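Local coordinates for protein alpha-glucosidase ([Eubacterium] rectale, PDB 6PNR) that acts as a family 31 glycoside hydrolase, a sulfoquinovosidase that probably cleaves alpha-linked sulfoquinovose from sulfolipid-derived glycosides, at residues Gln2-Val5 with Phe10-Phe13; Thr68-Phe73 with Ile78-Cys83. One frame throughout, in Å; residues are numbered along the deposited sequence.

Contact 1. Residues Gln2-Val5 with Phe10-Phe13; sequences QIKV and FQLF
The Phe13 ring meets Gln2 and Lys4 from different directions. The carbonyl oxygen of Gln2 lies at the ring edge, in its plane, as does Gln11 NE2, while the Gln2 side-chain amide stands almost upright to the ring, the two planes being 89° apart. Gln2 CG rests against Phe13 CB at 3.6 Å. Lys4, an extended chain, approaches the same ring aslant, its CD 3.6 Å from Phe13 CE1. At the Phe10 ring, Val5 CB sits at the edge, near the plane, and Ile3 CG2 approaches obliquely, 3.8 Å from Phe10 CE1.

These side chains alternate across an antiparallel hairpin. Ile3, Val5, Phe10 and Leu12 share one face, Gln2, Lys4, Gln11 and Phe13 the other. Phe13 N gives a fairly straight hydrogen bond to Gln2 O, 2.9 Å long. Lys4 and Gln11 form a hydrogen-bonded pair: Lys4 N reaches Gln11 O at 3.0 Å, and Gln11 N returns to Lys4 O at 2.7 Å, bent to 132° at the hydrogen. Gln11 CG lies beside its own backbone N (chi1 -71°), and the chain continues extended, bringing NE2 to 3.7 Å from Lys4 CB. Replacing Phe13 with alanine would remove the ring beside Lys4 CD and Gln2 NE2, and would probably leave the lysine chain and the Gln2 amide freer to turn.

On its far side the strand 10-14 pairs with strand 17-22, whose Arg18 touches Gln11 and Phe13. Ile3 and Phe10 pack on Ile81 of strand 77-83, setting this N-terminal sheet against its neighbour. The chemistry thus divides by face: hydrocarbon groups gather on the side of Phe10, whereas on the side of Phe13 the Lys4 methylenes and the amides of Gln2 and Gln11 surround an aromatic ring.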
ATOM      1  N   GLN A   2      34.317   0.931 -24.410  1.00 62.99           N
ATOM      2  CA  GLN A   2      34.615  -0.049 -25.444  1.00 63.56           C
ATOM      3  C   GLN A   2      33.470  -1.044 -25.592  1.00 57.94           C
ATOM      4  O   GLN A   2      32.858  -1.462 -24.603  1.00 53.94           O
ATOM      5  CB  GLN A   2      35.923  -0.794 -25.143  1.00 64.04           C
ATOM      6  CG  GLN A   2      35.892  -1.643 -23.880  1.00 65.00           C
ATOM      7  CD  GLN A   2      37.199  -2.379 -23.621  1.00 75.79           C
ATOM      8  OE1 GLN A   2      38.213  -2.121 -24.272  1.00 85.53           O
ATOM      9  NE2 GLN A   2      37.177  -3.303 -22.660  1.00 67.66           N
ATOM     10  N   ILE A   3      33.189  -1.412 -26.840  1.00 58.55           N
ATOM     11  CA  ILE A   3      32.167  -2.391 -27.188  1.00 52.11           C
ATOM     12  C   ILE A   3      32.846  -3.719 -27.487  1.00 59.36           C
ATOM     13  O   ILE A   3      33.903  -3.759 -28.134  1.00 61.96           O
ATOM     14  CB  ILE A   3      31.347  -1.917 -28.402  1.00 54.14           C
ATOM     15  CG1 ILE A   3      30.548  -0.659 -28.064  1.00 55.26           C
ATOM     16  CG2 ILE A   3      30.448  -3.033 -28.936  1.00 55.90           C
ATOM     17  CD1 ILE A   3      29.653  -0.195 -29.196  1.00 52.22           C
ATOM     18  N   LYS A   4      32.255  -4.806 -27.002  1.00 59.88           N
ATOM     19  CA  LYS A   4      32.541  -6.149 -27.485  1.00 56.19           C
ATOM     20  C   LYS A   4      31.240  -6.729 -28.012  1.00 57.43           C
ATOM     21  O   LYS A   4      30.215  -6.680 -27.326  1.00 54.61           O
ATOM     22  CB  LYS A   4      33.121  -7.045 -26.387  1.00 54.76           C
ATOM     23  CG  LYS A   4      34.494  -6.628 -25.897  1.00 48.50           C
ATOM     24  CD  LYS A   4      34.959  -7.528 -24.772  1.00 54.01           C
ATOM     25  CE  LYS A   4      36.300  -7.082 -24.220  1.00 56.61           C
ATOM     26  NZ  LYS A   4      36.700  -7.893 -23.033  1.00 59.86           N
ATOM     27  N   VAL A   5      31.269  -7.252 -29.232  1.00 54.20           N
ATOM     28  CA  VAL A   5      30.049  -7.777 -29.833  1.00 59.56           C
ATOM     29  C   VAL A   5      30.407  -8.872 -30.826  1.00 65.56           C
ATOM     30  O   VAL A   5      31.328  -8.719 -31.635  1.00 69.21           O
ATOM     31  CB  VAL A   5      29.226  -6.658 -30.504  1.00 58.37           C
ATOM     32  CG1 VAL A   5      30.087  -5.864 -31.474  1.00 61.38           C
ATOM     33  CG2 VAL A   5      27.996  -7.234 -31.192  1.00 52.30           C
ATOM     34  N   PHE A  10      26.349  -8.970 -26.881  1.00 52.99           N
ATOM     35  CA  PHE A  10      26.781  -7.583 -26.924  1.00 47.30           C
ATOM     36  C   PHE A  10      27.255  -7.175 -25.536  1.00 48.65           C
ATOM     37  O   PHE A  10      26.685  -7.605 -24.528  1.00 49.18           O
ATOM     38  CB  PHE A  10      25.643  -6.669 -27.401  1.00 47.48           C
ATOM     39  CG  PHE A  10      25.862  -5.221 -27.087  1.00 49.48           C
ATOM     40  CD1 PHE A  10      26.694  -4.449 -27.872  1.00 46.98           C
ATOM     41  CD2 PHE A  10      25.235  -4.631 -26.002  1.00 47.14           C
ATOM     42  CE1 PHE A  10      26.904  -3.113 -27.580  1.00 48.80           C
ATOM     43  CE2 PHE A  10      25.442  -3.300 -25.704  1.00 46.15           C
ATOM     44  CZ  PHE A  10      26.280  -2.539 -26.497  1.00 41.76           C
ATOM     45  N   GLN A  11      28.302  -6.354 -25.483  1.00 45.72           N
ATOM     46  CA  GLN A  11      28.854  -5.903 -24.215  1.00 45.62           C
ATOM     47  C   GLN A  11      29.362  -4.476 -24.353  1.00 54.12           C
ATOM     48  O   GLN A  11      29.874  -4.084 -25.408  1.00 54.04           O
ATOM     49  CB  GLN A  11      30.001  -6.799 -23.732  1.00 54.47           C
ATOM     50  CG  GLN A  11      29.589  -8.180 -23.249  1.00 52.72           C
ATOM     51  CD  GLN A  11      30.776  -8.998 -22.769  1.00 64.06           C
ATOM     52  OE1 GLN A  11      30.776  -9.518 -21.649  1.00 71.68           O
ATOM     53  NE2 GLN A  11      31.796  -9.117 -23.617  1.00 54.89           N
ATOM     54  N   LEU A  12      29.237  -3.711 -23.267  1.00 45.42           N
ATOM     55  CA  LEU A  12      29.768  -2.357 -23.201  1.00 42.23           C
ATOM     56  C   LEU A  12      30.490  -2.179 -21.875  1.00 45.99           C
ATOM     57  O   LEU A  12      29.932  -2.492 -20.818  1.00 37.39           O
ATOM     58  CB  LEU A  12      28.657  -1.307 -23.340  1.00 43.09           C
ATOM     59  CG  LEU A  12      29.101   0.150 -23.163  1.00 48.88           C
ATOM     60  CD1 LEU A  12      30.118   0.530 -24.231  1.00 50.58           C
ATOM     61  CD2 LEU A  12      27.907   1.113 -23.179  1.00 43.53           C
ATOM     62  N   PHE A  13      31.714  -1.655 -21.935  1.00 43.30           N
ATOM     63  CA  PHE A  13      32.553  -1.463 -20.761  1.00 49.74           C
ATOM     64  C   PHE A  13      32.811   0.019 -20.513  1.00 49.80           C
ATOM     65  O   PHE A  13      32.869   0.827 -21.444  1.00 49.85           O
ATOM     66  CB  PHE A  13      33.896  -2.197 -20.914  1.00 49.71           C
ATOM     67  CG  PHE A  13      33.761  -3.687 -20.996  1.00 45.21           C
ATOM     68  CD1 PHE A  13      33.336  -4.294 -22.170  1.00 47.15           C
ATOM     69  CD2 PHE A  13      34.044  -4.482 -19.896  1.00 48.67           C
ATOM     70  CE1 PHE A  13      33.192  -5.672 -22.249  1.00 50.59           C
ATOM     71  CE2 PHE A  13      33.903  -5.865 -19.964  1.00 53.91           C
ATOM     72  CZ  PHE A  13      33.476  -6.458 -21.144  1.00 47.21           C
TER

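Contact 2. Residues Thr68-Phe73 with Ile78-Cys83; sequences TVRLCF and IAKIKC
Val69 and Leu71 pair with Ile81 and Ala79 in an antiparallel beta hairpin, part of the large sheet of the N-terminal beta-rich region of this family 31 enzyme. The short strand axes run 159° apart and approach to 4.6 Å.

Backbone hydrogen bonds come in two reciprocal pairs. Val69 N to Ile81 O is 2.8 Å long and is answered by Ile81 N to Val69 O; Leu71 N to Ala79 O is likewise answered by Ala79 N to Leu71 O. All four are close to straight, the last reaching 173° at the hydrogen. Between them, CA-H...O contacts from Arg70 to Ala79 O and from Lys80 to Val69 O flank the non-hydrogen-bonded pair Arg70-Lys80.

Apolar contacts occupy the face bearing Val69, Leu71, Ala79 and Ile81. Leu71 CD1 and Ile81 CD1 meet at 3.6 Å, their side chains passing at a slant. The edge of the Phe73 ring comes to Ala79 CB at 4.2 Å, and His22 stacks edge-to-face with that ring. Strand 87-94 supplies Ile90 against both Ala79 and Ile81.

Across the other face aliphatic segments lie alongside one another. Thr68 CG2 presses tightly on Lys82 CG at 3.5 Å, while Thr68 OG1 is hydrogen-bonded to Thr65 OG1. Ile78 CG2 lies against Arg70 CG at 3.6 Å.

The close charge contact of the hairpin lies on that same face. Arg70 leaves its backbone with CG opposite N (chi1 -179°) and then bends at chi3; Lys80 curls beside it. Two like charges are brought together, which may favour a neutral lysine: Lys80 NZ lies at the guanidinium edge, in its plane, 3.0 Å from Arg70 NH2 and 3.3 Å from Arg70 NE.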
ATOM      1  N   THR A  68      28.846   2.586 -36.178  1.00 63.28           N
ATOM      2  CA  THR A  68      27.626   2.124 -35.538  1.00 54.77           C
ATOM      3  C   THR A  68      27.612   0.605 -35.431  1.00 56.90           C
ATOM      4  O   THR A  68      28.237  -0.102 -36.227  1.00 57.30           O
ATOM      5  CB  THR A  68      26.381   2.595 -36.310  1.00 59.56           C
ATOM      6  OG1 THR A  68      26.133   1.706 -37.400  1.00 65.88           O
ATOM      7  CG2 THR A  68      26.589   3.999 -36.867  1.00 56.73           C
ATOM      8  N   VAL A  69      26.898   0.114 -34.421  1.00 51.02           N
ATOM      9  CA  VAL A  69      26.591  -1.302 -34.255  1.00 44.31           C
ATOM     10  C   VAL A  69      25.079  -1.423 -34.219  1.00 45.87           C
ATOM     11  O   VAL A  69      24.422  -0.764 -33.402  1.00 43.61           O
ATOM     12  CB  VAL A  69      27.219  -1.882 -32.977  1.00 39.40           C
ATOM     13  CG1 VAL A  69      26.679  -3.287 -32.703  1.00 44.90           C
ATOM     14  CG2 VAL A  69      28.742  -1.894 -33.085  1.00 51.81           C
ATOM     15  N   ARG A  70      24.522  -2.240 -35.105  1.00 38.68           N
ATOM     16  CA  ARG A  70      23.082  -2.428 -35.187  1.00 43.41           C
ATOM     17  C   ARG A  70      22.721  -3.805 -34.634  1.00 51.22           C
ATOM     18  O   ARG A  70      23.182  -4.828 -35.154  1.00 46.59           O
ATOM     19  CB  ARG A  70      22.581  -2.265 -36.624  1.00 50.89           C
ATOM     20  CG  ARG A  70      21.060  -2.421 -36.748  1.00 58.36           C
ATOM     21  CD  ARG A  70      20.559  -2.434 -38.195  1.00 72.14           C
ATOM     22  NE  ARG A  70      20.705  -1.139 -38.856  1.00 79.06           N
ATOM     23  CZ  ARG A  70      21.602  -0.876 -39.803  1.00 84.96           C
ATOM     24  NH1 ARG A  70      22.436  -1.825 -40.213  1.00 85.99           N
ATOM     25  NH2 ARG A  70      21.665   0.332 -40.347  1.00 80.96           N
ATOM     26  N   LEU A  71      21.904  -3.826 -33.576  1.00 38.19           N
ATOM     27  CA  LEU A  71      21.390  -5.054 -32.984  1.00 44.40           C
ATOM     28  C   LEU A  71      19.918  -5.193 -33.357  1.00 45.07           C
ATOM     29  O   LEU A  71      19.093  -4.357 -32.969  1.00 39.01           O
ATOM     30  CB  LEU A  71      21.555  -5.048 -31.463  1.00 41.97           C
ATOM     31  CG  LEU A  71      22.911  -4.659 -30.865  1.00 44.52           C
ATOM     32  CD1 LEU A  71      22.841  -4.711 -29.352  1.00 44.42           C
ATOM     33  CD2 LEU A  71      24.026  -5.557 -31.367  1.00 45.96           C
ATOM     34  N   CYS A  72      19.594  -6.237 -34.118  1.00 42.13           N
ATOM     35  CA  CYS A  72      18.215  -6.571 -34.453  1.00 41.74           C
ATOM     36  C   CYS A  72      17.699  -7.623 -33.480  1.00 49.85           C
ATOM     37  O   CYS A  72      18.377  -8.627 -33.228  1.00 49.74           O
ATOM     38  CB  CYS A  72      18.109  -7.081 -35.892  1.00 48.18           C
ATOM     39  SG  CYS A  72      18.785  -5.930 -37.121  1.00 65.07           S
ATOM     40  N   PHE A  73      16.509  -7.383 -32.927  1.00 44.07           N
ATOM     41  CA  PHE A  73      15.872  -8.264 -31.947  1.00 44.80           C
ATOM     42  C   PHE A  73      14.562  -8.727 -32.553  1.00 45.10           C
ATOM     43  O   PHE A  73      13.509  -8.133 -32.301  1.00 45.21           O
ATOM     44  CB  PHE A  73      15.635  -7.565 -30.613  1.00 41.85           C
ATOM     45  CG  PHE A  73      16.880  -7.123 -29.924  1.00 34.23           C
ATOM     46  CD1 PHE A  73      17.596  -8.004 -29.132  1.00 37.55           C
ATOM     47  CD2 PHE A  73      17.325  -5.816 -30.045  1.00 33.25           C
ATOM     48  CE1 PHE A  73      18.753  -7.592 -28.488  1.00 35.59           C
ATOM     49  CE2 PHE A  73      18.461  -5.402 -29.402  1.00 36.27           C
ATOM     50  CZ  PHE A  73      19.187  -6.288 -28.622  1.00 40.01           C
ATOM     51  N   ILE A  78      14.981  -2.611 -33.089  1.00 39.87           N
ATOM     52  CA  ILE A  78      16.313  -2.425 -33.653  1.00 45.05           C
ATOM     53  C   ILE A  78      17.023  -1.359 -32.831  1.00 43.70           C
ATOM     54  O   ILE A  78      16.485  -0.263 -32.640  1.00 41.37           O
ATOM     55  CB  ILE A  78      16.260  -2.021 -35.139  1.00 49.13           C
ATOM     56  CG1 ILE A  78      15.509  -3.079 -35.953  1.00 49.34           C
ATOM     57  CG2 ILE A  78      17.672  -1.800 -35.670  1.00 45.52           C
ATOM     58  CD1 ILE A  78      15.208  -2.660 -37.378  1.00 56.34           C
ATOM     59  N   ALA A  79      18.225  -1.678 -32.344  1.00 40.54           N
ATOM     60  CA  ALA A  79      19.017  -0.753 -31.540  1.00 43.43           C
ATOM     61  C   ALA A  79      20.285  -0.381 -32.293  1.00 47.55           C
ATOM     62  O   ALA A  79      21.054  -1.265 -32.686  1.00 47.79           O
ATOM     63  CB  ALA A  79      19.373  -1.357 -30.183  1.00 37.34           C
ATOM     64  N   LYS A  80      20.499   0.925 -32.476  1.00 42.38           N
ATOM     65  CA  LYS A  80      21.682   1.477 -33.128  1.00 40.26           C
ATOM     66  C   LYS A  80      22.588   2.092 -32.068  1.00 44.96           C
ATOM     67  O   LYS A  80      22.216   3.083 -31.428  1.00 40.20           O
ATOM     68  CB  LYS A  80      21.303   2.539 -34.159  1.00 52.69           C
ATOM     69  CG  LYS A  80      20.933   2.035 -35.547  1.00 58.26           C
ATOM     70  CD  LYS A  80      21.234   3.126 -36.590  1.00 59.79           C
ATOM     71  CE  LYS A  80      20.136   3.253 -37.655  1.00 75.34           C
ATOM     72  NZ  LYS A  80      20.006   2.049 -38.529  1.00 70.99           N
ATOM     73  N   ILE A  81      23.773   1.518 -31.897  1.00 38.83           N
ATOM     74  CA  ILE A  81      24.705   1.888 -30.841  1.00 39.49           C
ATOM     75  C   ILE A  81      25.895   2.602 -31.469  1.00 46.03           C
ATOM     76  O   ILE A  81      26.540   2.064 -32.376  1.00 42.90           O
ATOM     77  CB  ILE A  81      25.153   0.646 -30.059  1.00 40.12           C
ATOM     78  CG1 ILE A  81      23.915  -0.120 -29.583  1.00 46.38           C
ATOM     79  CG2 ILE A  81      26.087   1.027 -28.911  1.00 41.33           C
ATOM     80  CD1 ILE A  81      24.209  -1.448 -28.970  1.00 47.62           C
ATOM     81  N   LYS A  82      26.187   3.810 -30.990  1.00 41.78           N
ATOM     82  CA  LYS A  82      27.295   4.615 -31.497  1.00 44.01           C
ATOM     83  C   LYS A  82      28.106   5.142 -30.324  1.00 47.99           C
ATOM     84  O   LYS A  82      27.547   5.783 -29.430  1.00 49.40           O
ATOM     85  CB  LYS A  82      26.770   5.770 -32.352  1.00 45.79           C
ATOM     86  CG  LYS A  82      26.247   5.309 -33.693  1.00 51.22           C
ATOM     87  CD  LYS A  82      24.841   5.801 -33.991  1.00 52.31           C
ATOM     88  CE  LYS A  82      24.838   7.141 -34.707  1.00 61.20           C
ATOM     89  NZ  LYS A  82      23.460   7.520 -35.143  1.00 57.70           N
ATOM     90  N   CYS A  83      29.414   4.889 -30.323  1.00 50.56           N
ATOM     91  CA  CYS A  83      30.230   5.197 -29.154  1.00 49.69           C
ATOM     92  C   CYS A  83      31.418   6.083 -29.505  1.00 59.18           C
ATOM     93  O   CYS A  83      31.844   6.174 -30.657  1.00 62.52           O
ATOM     94  CB  CYS A  83      30.723   3.923 -28.468  1.00 51.37           C
ATOM     95  SG  CYS A  83      29.433   3.085 -27.510  1.00 60.49           S
TER

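The two hairpins follow one another along the chain and pack face to face, their centres about 11 Å apart. The evidence is a set of apolar contacts between the Phe10 side of contact 1 and the Ile81 side of contact 2. Phe10 CZ approaches Ile81 CD1 at 3.4 Å, and Phe10 CG lies 3.8 Å from Leu71 CD1, placing the ring across both strands of contact 2. Ile3 CD1 reaches Cys83 SG, half of the disulfide with Cys88, at 3.7 Å. The centres of contacts 1 and 2 lie about 35 Å and 34 Å from the chain centre, and neither contributes a residue to the inhibitor pocket, which includes Asp390 and Asp458.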